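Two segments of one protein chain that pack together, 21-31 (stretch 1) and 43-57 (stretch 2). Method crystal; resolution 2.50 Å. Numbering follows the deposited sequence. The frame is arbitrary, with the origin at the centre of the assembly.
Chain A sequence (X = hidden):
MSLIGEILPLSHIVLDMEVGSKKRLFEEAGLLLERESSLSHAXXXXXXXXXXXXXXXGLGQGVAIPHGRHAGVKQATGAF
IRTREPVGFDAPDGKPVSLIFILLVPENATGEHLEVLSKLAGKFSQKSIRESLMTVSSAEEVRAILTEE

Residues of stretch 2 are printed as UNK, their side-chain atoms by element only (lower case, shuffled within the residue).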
# COMPACT_ATOMS: atom_id res chain seq x y z
N SER A 21 1.58 -7.62 -13.62
CA SER A 21 1.19 -6.26 -13.97
C SER A 21 0.66 -5.47 -12.78
O SER A 21 0.32 -6.04 -11.74
CB SER A 21 0.14 -6.27 -15.07
OG SER A 21 -1.05 -6.91 -14.63
N LYS A 22 0.61 -4.16 -12.96
CA LYS A 22 0.13 -3.22 -11.95
C LYS A 22 -1.38 -3.43 -11.79
O LYS A 22 -1.95 -3.19 -10.73
CB LYS A 22 0.42 -1.79 -12.42
CG LYS A 22 0.20 -0.71 -11.39
CD LYS A 22 0.52 0.64 -12.00
CE LYS A 22 0.40 1.77 -11.01
NZ LYS A 22 0.77 3.07 -11.63
N LYS A 23 -2.01 -3.87 -12.87
CA LYS A 23 -3.44 -4.16 -12.89
C LYS A 23 -3.66 -5.38 -11.99
O LYS A 23 -4.59 -5.42 -11.18
CB LYS A 23 -3.87 -4.46 -14.32
CG LYS A 23 -5.27 -5.04 -14.49
CD LYS A 23 -6.28 -3.96 -14.81
CE LYS A 23 -7.63 -4.56 -15.16
NZ LYS A 23 -7.55 -5.44 -16.36
N ARG A 24 -2.77 -6.35 -12.14
CA ARG A 24 -2.83 -7.59 -11.37
C ARG A 24 -2.64 -7.27 -9.89
O ARG A 24 -3.41 -7.71 -9.04
CB ARG A 24 -1.73 -8.54 -11.85
CG ARG A 24 -1.99 -10.02 -11.62
CD ARG A 24 -2.19 -10.35 -10.15
NE ARG A 24 -3.53 -10.87 -9.89
CZ ARG A 24 -3.97 -12.06 -10.29
NH1 ARG A 24 -3.16 -12.87 -10.97
NH2 ARG A 24 -5.21 -12.44 -10.02
N LEU A 25 -1.60 -6.50 -9.60
CA LEU A 25 -1.29 -6.09 -8.25
C LEU A 25 -2.50 -5.41 -7.59
O LEU A 25 -2.82 -5.66 -6.42
CB LEU A 25 -0.09 -5.13 -8.29
CG LEU A 25 0.56 -4.62 -7.01
CD1 LEU A 25 1.11 -5.78 -6.20
CD2 LEU A 25 1.69 -3.66 -7.37
N PHE A 26 -3.19 -4.55 -8.34
CA PHE A 26 -4.35 -3.85 -7.81
C PHE A 26 -5.54 -4.79 -7.58
O PHE A 26 -6.32 -4.59 -6.65
CB PHE A 26 -4.76 -2.69 -8.74
CG PHE A 26 -4.07 -1.39 -8.43
CD1 PHE A 26 -2.69 -1.26 -8.56
CD2 PHE A 26 -4.80 -0.28 -8.01
CE1 PHE A 26 -2.05 -0.05 -8.28
CE2 PHE A 26 -4.17 0.93 -7.72
CZ PHE A 26 -2.80 1.04 -7.85
N GLU A 27 -5.67 -5.81 -8.41
CA GLU A 27 -6.77 -6.76 -8.23
C GLU A 27 -6.57 -7.52 -6.93
O GLU A 27 -7.51 -7.70 -6.16
CB GLU A 27 -6.84 -7.73 -9.41
CG GLU A 27 -7.48 -7.12 -10.65
CD GLU A 27 -7.50 -8.07 -11.82
OE1 GLU A 27 -8.10 -7.72 -12.85
OE2 GLU A 27 -6.91 -9.17 -11.71
N GLU A 28 -5.34 -7.97 -6.70
CA GLU A 28 -5.02 -8.70 -5.48
C GLU A 28 -5.23 -7.83 -4.24
O GLU A 28 -5.55 -8.35 -3.16
CB GLU A 28 -3.56 -9.17 -5.54
CG GLU A 28 -3.41 -10.68 -5.37
CD GLU A 28 -3.92 -11.17 -4.03
OE1 GLU A 28 -3.32 -10.83 -2.99
OE2 GLU A 28 -4.93 -11.90 -4.02
N ALA A 29 -5.05 -6.52 -4.37
CA ALA A 29 -5.24 -5.61 -3.25
C ALA A 29 -6.72 -5.54 -2.88
O ALA A 29 -7.07 -5.57 -1.70
CB ALA A 29 -4.72 -4.22 -3.61
N GLY A 30 -7.58 -5.45 -3.89
CA GLY A 30 -9.01 -5.40 -3.63
C GLY A 30 -9.43 -6.59 -2.78
O GLY A 30 -10.26 -6.47 -1.88
N LEU A 31 -8.83 -7.73 -3.07
CA LEU A 31 -9.11 -8.97 -2.34
C LEU A 31 -8.68 -8.89 -0.87
O LEU A 31 -9.41 -9.31 0.02
CB LEU A 31 -8.43 -10.14 -3.05
CG LEU A 31 -9.16 -10.53 -4.34
CD1 LEU A 31 -8.32 -11.47 -5.19
CD2 LEU A 31 -10.50 -11.16 -3.96
N UNK A 43 -15.30 -3.01 -5.85
CA UNK A 43 -15.40 -1.61 -5.44
C UNK A 43 -14.09 -1.08 -4.85
O UNK A 43 -13.73 0.08 -5.04
o UNK A 43 -18.76 -2.28 -4.61
o UNK A 43 -18.14 -0.79 -6.09
c UNK A 43 -17.91 -1.51 -5.09
c UNK A 43 -16.54 -1.42 -4.43
N UNK A 44 -13.37 -1.94 -4.12
CA UNK A 44 -12.10 -1.56 -3.53
C UNK A 44 -11.12 -1.28 -4.67
O UNK A 44 -10.32 -0.35 -4.61
c UNK A 44 -10.07 -2.47 -2.33
c UNK A 44 -12.38 -2.75 -1.34
c UNK A 44 -11.56 -2.69 -2.64
N UNK A 45 -11.20 -2.09 -5.72
CA UNK A 45 -10.35 -1.95 -6.89
C UNK A 45 -10.59 -0.60 -7.58
O UNK A 45 -9.66 0.15 -7.84
c UNK A 45 -10.64 -3.08 -7.88
c UNK A 45 -8.37 -2.72 -11.51
c UNK A 45 -7.81 -3.33 -10.40
c UNK A 45 -9.85 -2.97 -9.16
c UNK A 45 -8.55 -3.46 -9.23
c UNK A 45 -9.66 -2.23 -11.46
c UNK A 45 -10.40 -2.36 -10.28
N UNK A 46 -11.85 -0.31 -7.89
CA UNK A 46 -12.20 0.93 -8.56
C UNK A 46 -11.75 2.15 -7.77
O UNK A 46 -11.31 3.15 -8.33
o UNK A 46 -12.77 0.61 -12.11
o UNK A 46 -13.81 -0.98 -11.02
c UNK A 46 -13.71 1.00 -8.79
c UNK A 46 -13.52 0.23 -11.19
c UNK A 46 -14.09 1.26 -10.24
N UNK A 47 -11.85 2.05 -6.46
CA UNK A 47 -11.47 3.13 -5.59
C UNK A 47 -9.97 3.44 -5.70
O UNK A 47 -9.57 4.60 -5.78
c UNK A 47 -11.86 2.78 -4.16
s UNK A 47 -11.68 4.14 -3.03
N UNK A 48 -9.14 2.40 -5.70
CA UNK A 48 -7.69 2.59 -5.80
C UNK A 48 -7.29 3.07 -7.20
O UNK A 48 -6.39 3.91 -7.34
c UNK A 48 -6.97 1.28 -5.49
c UNK A 48 -7.05 1.47 -2.97
c UNK A 48 -7.35 0.57 -4.19
c UNK A 48 -6.58 -0.75 -4.11
N UNK A 49 -7.96 2.53 -8.22
CA UNK A 49 -7.69 2.86 -9.61
C UNK A 49 -8.23 4.24 -10.03
O UNK A 49 -7.73 4.86 -10.97
c UNK A 49 -7.29 1.24 -11.55
c UNK A 49 -5.17 0.18 -12.09
c UNK A 49 -6.06 0.71 -11.15
c UNK A 49 -5.49 0.19 -13.44
c UNK A 49 -7.61 1.24 -12.91
c UNK A 49 -8.27 1.78 -10.53
c UNK A 49 -6.71 0.72 -13.85
N UNK A 50 -9.26 4.72 -9.33
CA UNK A 50 -9.82 6.02 -9.64
C UNK A 50 -8.75 7.07 -9.34
O UNK A 50 -8.68 8.13 -9.97
c UNK A 50 -11.07 6.27 -8.80
N UNK A 51 -7.91 6.75 -8.36
CA UNK A 51 -6.83 7.64 -7.93
C UNK A 51 -5.57 7.48 -8.78
O UNK A 51 -4.95 8.47 -9.17
n UNK A 51 -2.97 9.55 -7.68
n UNK A 51 -4.08 10.24 -5.77
c UNK A 51 -5.34 9.58 -6.12
c UNK A 51 -6.49 7.37 -6.46
c UNK A 51 -2.98 10.20 -6.52
n UNK A 51 -1.89 10.81 -6.09
c UNK A 51 -5.23 8.07 -5.97
N UNK A 52 -5.19 6.23 -9.04
CA UNK A 52 -4.01 5.89 -9.83
C UNK A 52 -4.18 6.54 -11.21
O UNK A 52 -3.22 6.86 -11.90
o UNK A 52 -1.88 4.25 -7.92
c UNK A 52 -2.51 3.81 -10.19
c UNK A 52 -3.91 4.37 -9.95
c UNK A 52 -1.51 4.23 -9.12
o UNK A 52 -0.35 4.53 -9.48
N UNK A 53 -5.44 6.72 -11.59
CA UNK A 53 -5.80 7.34 -12.86
C UNK A 53 -5.23 8.75 -12.93
O UNK A 53 -4.79 9.20 -13.99
c UNK A 53 -7.86 7.57 -14.35
c UNK A 53 -7.32 7.39 -12.96
n UNK A 53 -8.99 4.86 -14.32
c UNK A 53 -9.76 6.01 -13.74
c UNK A 53 -9.38 7.36 -14.36
N UNK A 54 -5.24 9.45 -11.80
CA UNK A 54 -4.73 10.81 -11.74
C UNK A 54 -3.22 10.84 -11.90
O UNK A 54 -2.65 11.87 -12.26
c UNK A 54 -6.73 12.55 -8.91
c UNK A 54 -7.42 12.03 -11.25
c UNK A 54 -5.11 11.46 -10.42
c UNK A 54 -6.60 11.57 -10.06
N UNK A 55 -2.57 9.72 -11.63
CA UNK A 55 -1.12 9.65 -11.75
C UNK A 55 -0.51 8.66 -10.77
O UNK A 55 -1.06 8.42 -9.69
N UNK A 56 0.63 8.09 -11.15
CA UNK A 56 1.33 7.11 -10.32
C UNK A 56 1.53 7.53 -8.87
O UNK A 56 1.96 8.65 -8.57
o UNK A 56 3.33 5.74 -10.20
c UNK A 56 2.69 6.78 -10.93
N UNK A 57 1.22 6.60 -7.97
CA UNK A 57 1.37 6.84 -6.55
C UNK A 57 2.73 6.35 -6.11
O UNK A 57 2.99 6.17 -4.93
o UNK A 57 0.09 4.79 -6.20
c UNK A 57 0.26 6.13 -5.73
c UNK A 57 -1.04 6.89 -5.87

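Position 43 has two side-chain carbons, the second carrying two oxygens. It does not reach stretch 1. This is D43.

Position 44 has one carbon bearing two more, all three carbon. One of the outer carbons is 3.4 Å from G30 CA. This is V44, and that carbon is CG1. G30 CA and V44 CA are 4.9 Å apart, the closest CA pair across the stretches.

Position 45 has one carbon and a six-carbon ring with no oxygen. One ring carbon is 3.5 Å from F26 CB, and the ring edge meets K23 O and E27 N. It is F45, and that carbon is CE1.

Position 46 has three carbons, the third with two oxygens, and no contact. It is E46.

Position 47 has one carbon and a sulfur, out of reach. It is C47.

Position 48 has four carbons, forked at the second. Its CA-to-CB bond points toward stretch 1. CB is 3.6 Å from F26 CE2, and one branch carbon is 4.0 Å from A29 CB. The fork marks L48, and that branch carbon is CD1.

Position 49 again has one carbon and a six-carbon ring. One ring carbon is 3.5 Å from F26 CD2. The ring edge faces the F26 ring, with planes at 72°. It is F49, and that carbon is CD1.

Position 50 has a single carbon and makes no contact: A50.

Position 51 has three carbons, a nitrogen, then a carbon with two more nitrogens. It misses stretch 1. It is R51. Its NH1 donates a hydrogen bond to the backbone O of position 55, 3.0 Å.

Position 52 has three carbons, the third with two oxygens. One oxygen is 2.8 Å from K22 NZ. This is E52, and that oxygen is OE2.

Position 53 has four carbons in a row ending in nitrogen, and no contact: K53. Position 54 has four carbons forked at the second, and no contact: L54.

Position 55 has no side chain and no contact. It is G55, with positive phi; a CB would jam against the preceding carbonyl oxygen.

Position 56 has one carbon and one oxygen. The oxygen is 4.0 Å from K22 NZ. It is S56.

Position 57 has one carbon bearing an oxygen and a carbon. It makes no contact with stretch 1. It is T57. Its OG1 donates to E52 OE1 at 2.7 Å, and its N to E52 OE2 at 3.0 Å.

The helices cross at 131°, with axes 8.1 Å apart. F26 is the knob, seated among F45, L48, F49 and E52. The backbones come nearest at G30 and V44. The K22–E52 salt bridge ties the other end, and T57 hydrogen-bonds the same carboxylate.

Stretch 2 43-57: DVFECLFAREKLGST
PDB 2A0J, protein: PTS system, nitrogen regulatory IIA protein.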